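Local structure of putative aspartyl-tRNA synthetase (Leishmania major, 6OD8) at residues Arg213-Gly218 with Leu349-Gln354; Thr203-Arg208 with Asn542-Ser547; Ser113-Ala118 with Ser158-Asp163. The protein probably joins L-aspartate to tRNA(Asp) at the expense of ATP, as a class-II aminoacyl-tRNA synthetase. One frame throughout, in Å; residues are numbered along the deposited sequence.

Overall arrangement
Contacts 1 and 2 lie in the class-II synthetase region, and contact 3 lies in the OB-fold nucleic acid binding region. Contact 1 stands between the other two. Its centre is about 14 Å from that of contact 2 and about 16 Å from that of contact 3. It touches contact 2 where Ser217 packs on Arg208. It touches contact 3 where Leu215 and Asn351 pack on Ser113, so this meeting is part of the join between OB-fold and synthetase regions. Contacts 2 and 3 do not touch; their nearest atoms are about 14 Å apart. In sequence, contact 3 closes first, and contact 1 falls between the two segments of contact 2.

Contact 1. Residues Arg213-Gly218 with Leu349-Gln354; sequences RTLASG and LKNVCQ
Ala216 and Asn351 meet backbone to backbone. Ala216 CA lies 3.4 Å from Asn351 O, a CA-H...O contact. The small Ala216 CB lies beside the same oxygen, at 3.5 Å. The two helices come close here, with the CA atoms of Ala216 and Val352 4.2 Å apart. The Leu215 side chain crosses that of Gln354 at about a right angle. Leu215 CB lies 3.7 Å from Gln354 NE2, and its methyls CD1 and CD2 touch Asn351 OD1 and ND2 respectively. Val352 CG2 similarly touches Ala216 O.

Gln354 folds back over this meeting. Its chain bends at chi2 (87°), and NE2 donates to Asn351 O at 2.7 Å, in the carbonyl plane. NE2 also donates to water 1, which accepts from Ala216 N at 3.0 Å. The water thus links Gln354 to the first turn of helix 215-237. Thr214 is the N-cap of that helix, its OG1 accepting weakly from Ser217 N. Asp211 bonds Thr214 OG1 through its backbone O and Ser217 OG through carboxylate OD2. The contact sets the start of helix 215-237 against the last turn of helix 346-353. Asn351 and Val352 also pack on Ala219 of helix 215-237, while Leu349 reaches helix 530-538.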
loop_
_atom_site.group_PDB
_atom_site.type_symbol
_atom_site.label_atom_id
_atom_site.label_comp_id
_atom_site.label_asym_id
_atom_site.label_seq_id
_atom_site.Cartn_x
_atom_site.Cartn_y
_atom_site.Cartn_z
ATOM N N ARG A 213 -6.866 -0.526 22.502
ATOM C CA ARG A 213 -5.877 -0.529 23.572
ATOM C C ARG A 213 -5.687 -1.906 24.201
ATOM O O ARG A 213 -4.719 -2.091 24.942
ATOM C CB ARG A 213 -6.278 0.488 24.656
ATOM C CG ARG A 213 -6.486 1.898 24.107
ATOM C CD ARG A 213 -7.065 2.855 25.173
ATOM N NE ARG A 213 -7.570 4.057 24.505
ATOM C CZ ARG A 213 -8.049 5.127 25.122
ATOM N NH1 ARG A 213 -8.103 5.181 26.453
ATOM N NH2 ARG A 213 -8.465 6.148 24.393
ATOM N N THR A 214 -6.587 -2.859 23.952
ATOM C CA THR A 214 -6.442 -4.193 24.512
ATOM C C THR A 214 -5.293 -4.930 23.829
ATOM O O THR A 214 -4.893 -4.606 22.711
ATOM C CB THR A 214 -7.740 -5.014 24.370
ATOM O OG1 THR A 214 -7.999 -5.249 22.988
ATOM C CG2 THR A 214 -8.936 -4.276 24.992
ATOM N N LEU A 215 -4.740 -5.919 24.542
ATOM C CA LEU A 215 -3.605 -6.670 24.003
ATOM C C LEU A 215 -3.956 -7.317 22.679
ATOM O O LEU A 215 -3.220 -7.180 21.695
ATOM C CB LEU A 215 -3.149 -7.750 24.999
ATOM C CG LEU A 215 -2.480 -7.290 26.288
ATOM C CD1 LEU A 215 -2.241 -8.506 27.202
ATOM C CD2 LEU A 215 -1.187 -6.623 25.956
ATOM N N ALA A 216 -5.071 -8.053 22.641
ATOM C CA ALA A 216 -5.392 -8.832 21.448
ATOM C C ALA A 216 -5.713 -7.932 20.267
ATOM O O ALA A 216 -5.233 -8.160 19.150
ATOM C CB ALA A 216 -6.561 -9.790 21.731
ATOM N N SER A 217 -6.535 -6.904 20.484
ATOM C CA SER A 217 -6.908 -6.030 19.370
ATOM C C SER A 217 -5.681 -5.301 18.816
ATOM O O SER A 217 -5.455 -5.269 17.602
ATOM C CB SER A 217 -8.013 -5.072 19.842
ATOM O OG SER A 217 -8.532 -4.295 18.786
ATOM N N GLY A 218 -4.849 -4.743 19.696
ATOM C CA GLY A 218 -3.608 -4.150 19.234
ATOM C C GLY A 218 -2.734 -5.122 18.463
ATOM O O GLY A 218 -2.157 -4.760 17.433
ATOM N N LEU A 349 1.408 -12.978 18.356
ATOM C CA LEU A 349 0.591 -14.184 18.281
ATOM C C LEU A 349 0.109 -14.602 19.663
ATOM O O LEU A 349 -1.043 -15.026 19.829
ATOM C CB LEU A 349 1.382 -15.317 17.621
ATOM C CG LEU A 349 1.833 -15.086 16.181
ATOM C CD1 LEU A 349 2.928 -16.084 15.766
ATOM C CD2 LEU A 349 0.637 -15.148 15.210
ATOM N N LYS A 350 0.983 -14.515 20.668
ATOM C CA LYS A 350 0.560 -14.896 22.011
ATOM C C LYS A 350 -0.458 -13.913 22.571
ATOM O O LYS A 350 -1.358 -14.314 23.326
ATOM C CB LYS A 350 1.772 -15.005 22.951
ATOM N N ASN A 351 -0.339 -12.630 22.211
ATOM C CA ASN A 351 -1.268 -11.624 22.715
ATOM C C ASN A 351 -2.650 -11.751 22.077
ATOM O O ASN A 351 -3.653 -11.432 22.727
ATOM C CB ASN A 351 -0.690 -10.222 22.510
ATOM C CG ASN A 351 0.295 -9.836 23.611
ATOM O OD1 ASN A 351 0.283 -10.423 24.687
ATOM N ND2 ASN A 351 1.137 -8.844 23.348
ATOM N N VAL A 352 -2.735 -12.234 20.833
ATOM C CA VAL A 352 -4.040 -12.615 20.286
ATOM C C VAL A 352 -4.556 -13.867 20.983
ATOM O O VAL A 352 -5.709 -13.936 21.426
ATOM C CB VAL A 352 -3.950 -12.842 18.766
ATOM C CG1 VAL A 352 -5.288 -13.379 18.219
ATOM C CG2 VAL A 352 -3.531 -11.551 18.025
ATOM N N CYS A 353 -3.698 -14.877 21.088
ATOM C CA CYS A 353 -4.125 -16.200 21.531
ATOM C C CYS A 353 -4.628 -16.196 22.972
ATOM O O CYS A 353 -5.477 -17.023 23.331
ATOM C CB CYS A 353 -2.963 -17.183 21.377
ATOM S SG CYS A 353 -3.380 -18.939 21.627
ATOM N N GLN A 354 -4.129 -15.288 23.815
ATOM C CA GLN A 354 -4.559 -15.336 25.210
ATOM C C GLN A 354 -6.026 -14.961 25.352
ATOM O O GLN A 354 -6.707 -15.450 26.262
ATOM C CB GLN A 354 -3.682 -14.435 26.085
ATOM C CG GLN A 354 -3.456 -13.027 25.554
ATOM C CD GLN A 354 -4.543 -12.046 25.974
ATOM O OE1 GLN A 354 -5.175 -12.211 27.024
ATOM N NE2 GLN A 354 -4.771 -11.020 25.148
HETATM O O HOH W 1 -6.719 -8.693 25.028
#

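Contact 2. Residues Thr203-Arg208 with Asn542-Ser547; sequences TRLNSR and NVRLAS
Arg208 reaches across to the carbonyls of Arg544 and Ser547 through a single nitrogen, NH2. The stronger bond runs to Ser547 O, at 2.7 Å with an N-H...O angle of 149°. This oxygen lies in the guanidinium plane, although the donor sits 37° above the carbonyl plane of Ser547. The bond from NH2 to Arg544 O is weak and more bent, at 2.9 Å. Arg208 CG is anti to the backbone N (chi1 179°); bends at chi2 and chi3 follow, and the guanidinium ends beneath Leu205 CD2. NH1 donates to water 2, which in turn donates to Leu545 O.

Leu205 CD2 lies 3.6 Å above the plane of that guanidinium, over its centre. The other methyl, CD1, touches Arg544 CB and CD, both at 4.0 Å. The side chains of Leu205 and Arg544 cross at about a right angle.

Arg544 offers Leu205 its aliphatic part and sends its charged end away. NH1 donates to Asn542 OD1 at 3.0 Å, with that oxygen in the guanidinium plane. The same OD1 accepts from Arg544 N at 2.9 Å, closing an Asx turn at the start of the 3-10 segment 543-545. Arg544 NH1 also bonds Thr304 O, and NE forms a salt bridge with Asp552.

Arg208 is buried, and all three guanidinium nitrogens have partners. NE bonds Leu548 O, and NH1 pairs with Asp211, which also pairs with Arg204. Asp211, so shared, probably offsets part of the charge, while the carbonyls of Arg544, Ser547 and Leu548, and that of Leu545 through water 2, give the cation a polar lining.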
loop_
_atom_site.group_PDB
_atom_site.type_symbol
_atom_site.label_atom_id
_atom_site.label_comp_id
_atom_site.label_asym_id
_atom_site.label_seq_id
_atom_site.Cartn_x
_atom_site.Cartn_y
_atom_site.Cartn_z
ATOM N N THR A 203 -20.727 -2.538 20.696
ATOM C CA THR A 203 -20.198 -1.581 21.666
ATOM C C THR A 203 -18.697 -1.393 21.479
ATOM O O THR A 203 -18.180 -0.272 21.559
ATOM C CB THR A 203 -20.519 -2.064 23.078
ATOM O OG1 THR A 203 -21.930 -2.270 23.180
ATOM C CG2 THR A 203 -20.079 -1.034 24.116
ATOM N N ARG A 204 -17.998 -2.488 21.196
ATOM C CA ARG A 204 -16.574 -2.452 20.874
ATOM C C ARG A 204 -16.285 -1.517 19.706
ATOM O O ARG A 204 -15.381 -0.677 19.768
ATOM C CB ARG A 204 -16.132 -3.864 20.527
ATOM C CG ARG A 204 -14.873 -4.338 21.125
ATOM C CD ARG A 204 -14.613 -5.759 20.650
ATOM N NE ARG A 204 -14.914 -6.744 21.681
ATOM C CZ ARG A 204 -14.061 -7.050 22.653
ATOM N NH1 ARG A 204 -12.880 -6.437 22.702
ATOM N NH2 ARG A 204 -14.371 -7.958 23.564
ATOM N N LEU A 205 -17.031 -1.670 18.610
ATOM C CA LEU A 205 -16.714 -0.903 17.410
ATOM C C LEU A 205 -17.169 0.539 17.545
ATOM O O LEU A 205 -16.579 1.427 16.923
ATOM C CB LEU A 205 -17.347 -1.557 16.174
ATOM C CG LEU A 205 -16.937 -3.013 15.945
ATOM C CD1 LEU A 205 -17.740 -3.696 14.789
ATOM C CD2 LEU A 205 -15.434 -3.141 15.723
ATOM N N ASN A 206 -18.187 0.789 18.370
ATOM C CA ASN A 206 -18.685 2.146 18.557
ATOM C C ASN A 206 -17.681 3.046 19.268
ATOM O O ASN A 206 -17.775 4.264 19.124
ATOM C CB ASN A 206 -19.993 2.134 19.349
ATOM C CG ASN A 206 -21.154 1.607 18.539
ATOM O OD1 ASN A 206 -21.071 1.513 17.315
ATOM N ND2 ASN A 206 -22.240 1.254 19.214
ATOM N N SER A 207 -16.764 2.469 20.057
ATOM C CA SER A 207 -15.639 3.190 20.683
ATOM C C SER A 207 -14.342 2.429 20.400
ATOM O O SER A 207 -13.639 1.967 21.303
ATOM C CB SER A 207 -15.814 3.357 22.189
ATOM O OG SER A 207 -17.046 3.970 22.510
ATOM N N ARG A 208 -14.021 2.321 19.109
ATOM C CA ARG A 208 -12.907 1.494 18.672
ATOM C C ARG A 208 -11.584 1.960 19.261
ATOM O O ARG A 208 -10.687 1.136 19.480
ATOM C CB ARG A 208 -12.844 1.488 17.139
ATOM C CG ARG A 208 -11.711 0.692 16.574
ATOM C CD ARG A 208 -11.814 -0.765 16.983
ATOM N NE ARG A 208 -11.834 -1.619 15.807
ATOM C CZ ARG A 208 -11.829 -2.945 15.842
ATOM N NH1 ARG A 208 -11.782 -3.573 17.005
ATOM N NH2 ARG A 208 -11.855 -3.640 14.711
ATOM N N ASN A 542 -14.946 -13.289 13.782
ATOM C CA ASN A 542 -15.671 -12.231 13.088
ATOM C C ASN A 542 -14.671 -11.363 12.350
ATOM O O ASN A 542 -13.693 -10.906 12.949
ATOM C CB ASN A 542 -16.489 -11.363 14.073
ATOM C CG ASN A 542 -17.559 -10.548 13.378
ATOM O OD1 ASN A 542 -17.267 -9.733 12.495
ATOM N ND2 ASN A 542 -18.819 -10.822 13.716
ATOM N N VAL A 543 -14.941 -11.108 11.068
ATOM C CA VAL A 543 -14.015 -10.336 10.247
ATOM C C VAL A 543 -13.862 -8.907 10.761
ATOM O O VAL A 543 -12.850 -8.255 10.471
ATOM C CB VAL A 543 -14.479 -10.355 8.774
ATOM C CG1 VAL A 543 -15.765 -9.555 8.601
ATOM C CG2 VAL A 543 -13.369 -9.844 7.854
ATOM N N ARG A 544 -14.852 -8.401 11.512
ATOM C CA ARG A 544 -14.757 -7.059 12.078
ATOM C C ARG A 544 -13.658 -6.952 13.124
ATOM O O ARG A 544 -13.240 -5.833 13.448
ATOM C CB ARG A 544 -16.098 -6.647 12.682
ATOM C CG ARG A 544 -17.199 -6.604 11.603
ATOM C CD ARG A 544 -18.589 -6.651 12.184
ATOM N NE ARG A 544 -19.596 -6.621 11.122
ATOM C CZ ARG A 544 -19.913 -7.670 10.364
ATOM N NH1 ARG A 544 -19.279 -8.831 10.531
ATOM N NH2 ARG A 544 -20.865 -7.561 9.425
ATOM N N LEU A 545 -13.192 -8.079 13.672
ATOM C CA LEU A 545 -12.057 -8.022 14.588
ATOM C C LEU A 545 -10.754 -7.691 13.877
ATOM O O LEU A 545 -9.778 -7.360 14.552
ATOM C CB LEU A 545 -11.900 -9.345 15.341
ATOM C CG LEU A 545 -13.114 -9.743 16.211
ATOM C CD1 LEU A 545 -12.924 -11.112 16.871
ATOM C CD2 LEU A 545 -13.392 -8.688 17.289
ATOM N N ALA A 546 -10.713 -7.787 12.541
ATOM C CA ALA A 546 -9.494 -7.554 11.769
ATOM C C ALA A 546 -9.633 -6.387 10.803
ATOM O O ALA A 546 -8.845 -6.263 9.851
ATOM C CB ALA A 546 -9.085 -8.818 11.011
ATOM N N SER A 547 -10.627 -5.532 11.014
ATOM C CA SER A 547 -10.829 -4.348 10.191
ATOM C C SER A 547 -10.915 -3.173 11.152
ATOM O O SER A 547 -11.711 -3.204 12.087
ATOM C CB SER A 547 -12.100 -4.463 9.339
ATOM O OG SER A 547 -12.306 -3.297 8.537
HETATM O O HOH W 2 -10.181 -6.195 17.132
#

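Contact 3. Residues Ser113-Ala118 with Ser158-Asp163; sequences SDSVQA and STSHSD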
loop_
_atom_site.group_PDB
_atom_site.type_symbol
_atom_site.label_atom_id
_atom_site.label_comp_id
_atom_site.label_asym_id
_atom_site.label_seq_id
_atom_site.Cartn_x
_atom_site.Cartn_y
_atom_site.Cartn_z
ATOM N N SER A 113 1.317 -3.082 24.783
ATOM C CA SER A 113 1.564 -4.379 25.408
ATOM C C SER A 113 2.522 -4.324 26.595
ATOM O O SER A 113 2.707 -5.343 27.263
ATOM C CB SER A 113 2.103 -5.366 24.367
ATOM O OG SER A 113 3.251 -4.848 23.722
ATOM N N ASP A 114 3.131 -3.179 26.887
ATOM C CA ASP A 114 4.087 -3.069 27.984
ATOM C C ASP A 114 3.425 -2.425 29.196
ATOM O O ASP A 114 2.774 -1.382 29.072
ATOM C CB ASP A 114 5.310 -2.258 27.545
ATOM C CG ASP A 114 6.136 -2.977 26.476
ATOM O OD1 ASP A 114 6.805 -3.982 26.809
ATOM O OD2 ASP A 114 6.093 -2.552 25.301
ATOM N N SER A 115 3.591 -3.043 30.366
ATOM C CA SER A 115 2.999 -2.526 31.593
ATOM C C SER A 115 3.985 -2.683 32.741
ATOM O O SER A 115 4.860 -3.551 32.721
ATOM C CB SER A 115 1.673 -3.235 31.933
ATOM O OG SER A 115 1.885 -4.634 32.047
ATOM N N VAL A 116 3.845 -1.822 33.746
ATOM C CA VAL A 116 4.748 -1.847 34.886
ATOM C C VAL A 116 4.023 -1.283 36.098
ATOM O O VAL A 116 3.180 -0.391 35.986
ATOM C CB VAL A 116 6.046 -1.064 34.582
ATOM C CG1 VAL A 116 5.742 0.425 34.330
ATOM C CG2 VAL A 116 7.076 -1.245 35.704
ATOM N N GLN A 117 4.361 -1.814 37.270
ATOM C CA GLN A 117 3.781 -1.319 38.506
ATOM C C GLN A 117 4.542 -0.086 38.972
ATOM O O GLN A 117 5.769 -0.017 38.847
ATOM C CB GLN A 117 3.808 -2.401 39.583
ATOM C CG GLN A 117 3.411 -1.893 40.955
ATOM C CD GLN A 117 3.031 -3.010 41.890
ATOM O OE1 GLN A 117 2.126 -3.792 41.595
ATOM N NE2 GLN A 117 3.725 -3.102 43.021
ATOM N N ALA A 118 3.799 0.909 39.462
ATOM C CA ALA A 118 4.369 2.117 40.043
ATOM C C ALA A 118 3.802 2.297 41.441
ATOM O O ALA A 118 2.647 1.945 41.705
ATOM C CB ALA A 118 4.064 3.361 39.205
ATOM N N SER A 158 1.186 -9.424 37.447
ATOM C CA SER A 158 0.107 -8.740 36.741
ATOM C C SER A 158 0.601 -7.743 35.692
ATOM O O SER A 158 -0.228 -7.079 35.056
ATOM C CB SER A 158 -0.797 -8.024 37.751
ATOM O OG SER A 158 -0.042 -7.188 38.614
ATOM N N THR A 159 1.913 -7.609 35.491
ATOM C CA THR A 159 2.471 -6.669 34.522
ATOM C C THR A 159 3.497 -7.380 33.648
ATOM O O THR A 159 4.026 -8.433 34.010
ATOM C CB THR A 159 3.148 -5.466 35.213
ATOM O OG1 THR A 159 4.271 -5.929 35.975
ATOM C CG2 THR A 159 2.172 -4.764 36.130
ATOM N N SER A 160 3.792 -6.786 32.489
ATOM C CA SER A 160 4.782 -7.389 31.602
ATOM C C SER A 160 6.213 -7.133 32.074
ATOM O O SER A 160 7.103 -7.945 31.795
ATOM C CB SER A 160 4.586 -6.883 30.172
ATOM O OG SER A 160 4.813 -5.486 30.079
ATOM N N HIS A 161 6.458 -6.024 32.780
ATOM C CA HIS A 161 7.762 -5.763 33.396
ATOM C C HIS A 161 7.747 -6.266 34.838
ATOM O O HIS A 161 7.809 -5.502 35.800
ATOM C CB HIS A 161 8.097 -4.277 33.341
ATOM C CG HIS A 161 8.358 -3.764 31.963
ATOM N ND1 HIS A 161 9.524 -4.028 31.278
ATOM C CD2 HIS A 161 7.610 -2.984 31.148
ATOM C CE1 HIS A 161 9.480 -3.441 30.096
ATOM N NE2 HIS A 161 8.328 -2.802 29.991
ATOM N N SER A 162 7.659 -7.594 34.974
ATOM C CA SER A 162 7.449 -8.202 36.283
ATOM C C SER A 162 8.669 -8.097 37.194
ATOM O O SER A 162 8.530 -8.214 38.416
ATOM C CB SER A 162 7.064 -9.666 36.104
ATOM O OG SER A 162 8.086 -10.333 35.388
ATOM N N ASP A 163 9.852 -7.877 36.628
ATOM C CA ASP A 163 11.084 -7.862 37.401
ATOM C C ASP A 163 11.333 -6.537 38.113
ATOM O O ASP A 163 12.191 -6.481 39.001
ATOM C CB ASP A 163 12.263 -8.161 36.476
ATOM C CG ASP A 163 12.320 -7.208 35.284
ATOM O OD1 ASP A 163 11.244 -6.877 34.723
ATOM O OD2 ASP A 163 13.443 -6.780 34.919
HETATM O O HOH W 3 7.468 -5.971 28.578
HETATM O O HOH W 4 5.959 -4.114 37.383
#
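Ser115 and Ser160 exchange bonds through backbone and side chain. Ser115 N donates to Ser160 OG at 2.7 Å, and Ser160 N donates to Ser115 OG at 2.9 Å. Each OG lies between its backbone N and carbonyl carbon (chi1 57° and 64°), close to its own backbone, where it meets the other serine's N-H. Ser115 O accepts from His161 N at 2.9 Å, nearly along the C=O axis. Both backbone polar atoms of Ser115 are thus bonded to the loop.

Water 3 donates to Asp114 OD1 and is bonded to Ser160 OG. It also lies 3.5 Å above one face of the His161 ring, offset toward the rim. Water 4 accepts from Gln117 N, donates to His161 O and is bonded to Thr159 OG1. That hydroxyl also meets Ile156 O.

Carbon atoms fill in around these bonds. Thr159 CG2 lies 3.8 Å from Gln117 N, and His161 CB packs on Val116 CG2. His161 ND1 bonds Ser80 OG.

The loop crosses the start of OB-fold strand 114-121 rather than pairing as a strand; strand 164-168 pairs farther on. Serine hydroxyls and waters do part of the work that backbone partners do in a sheet.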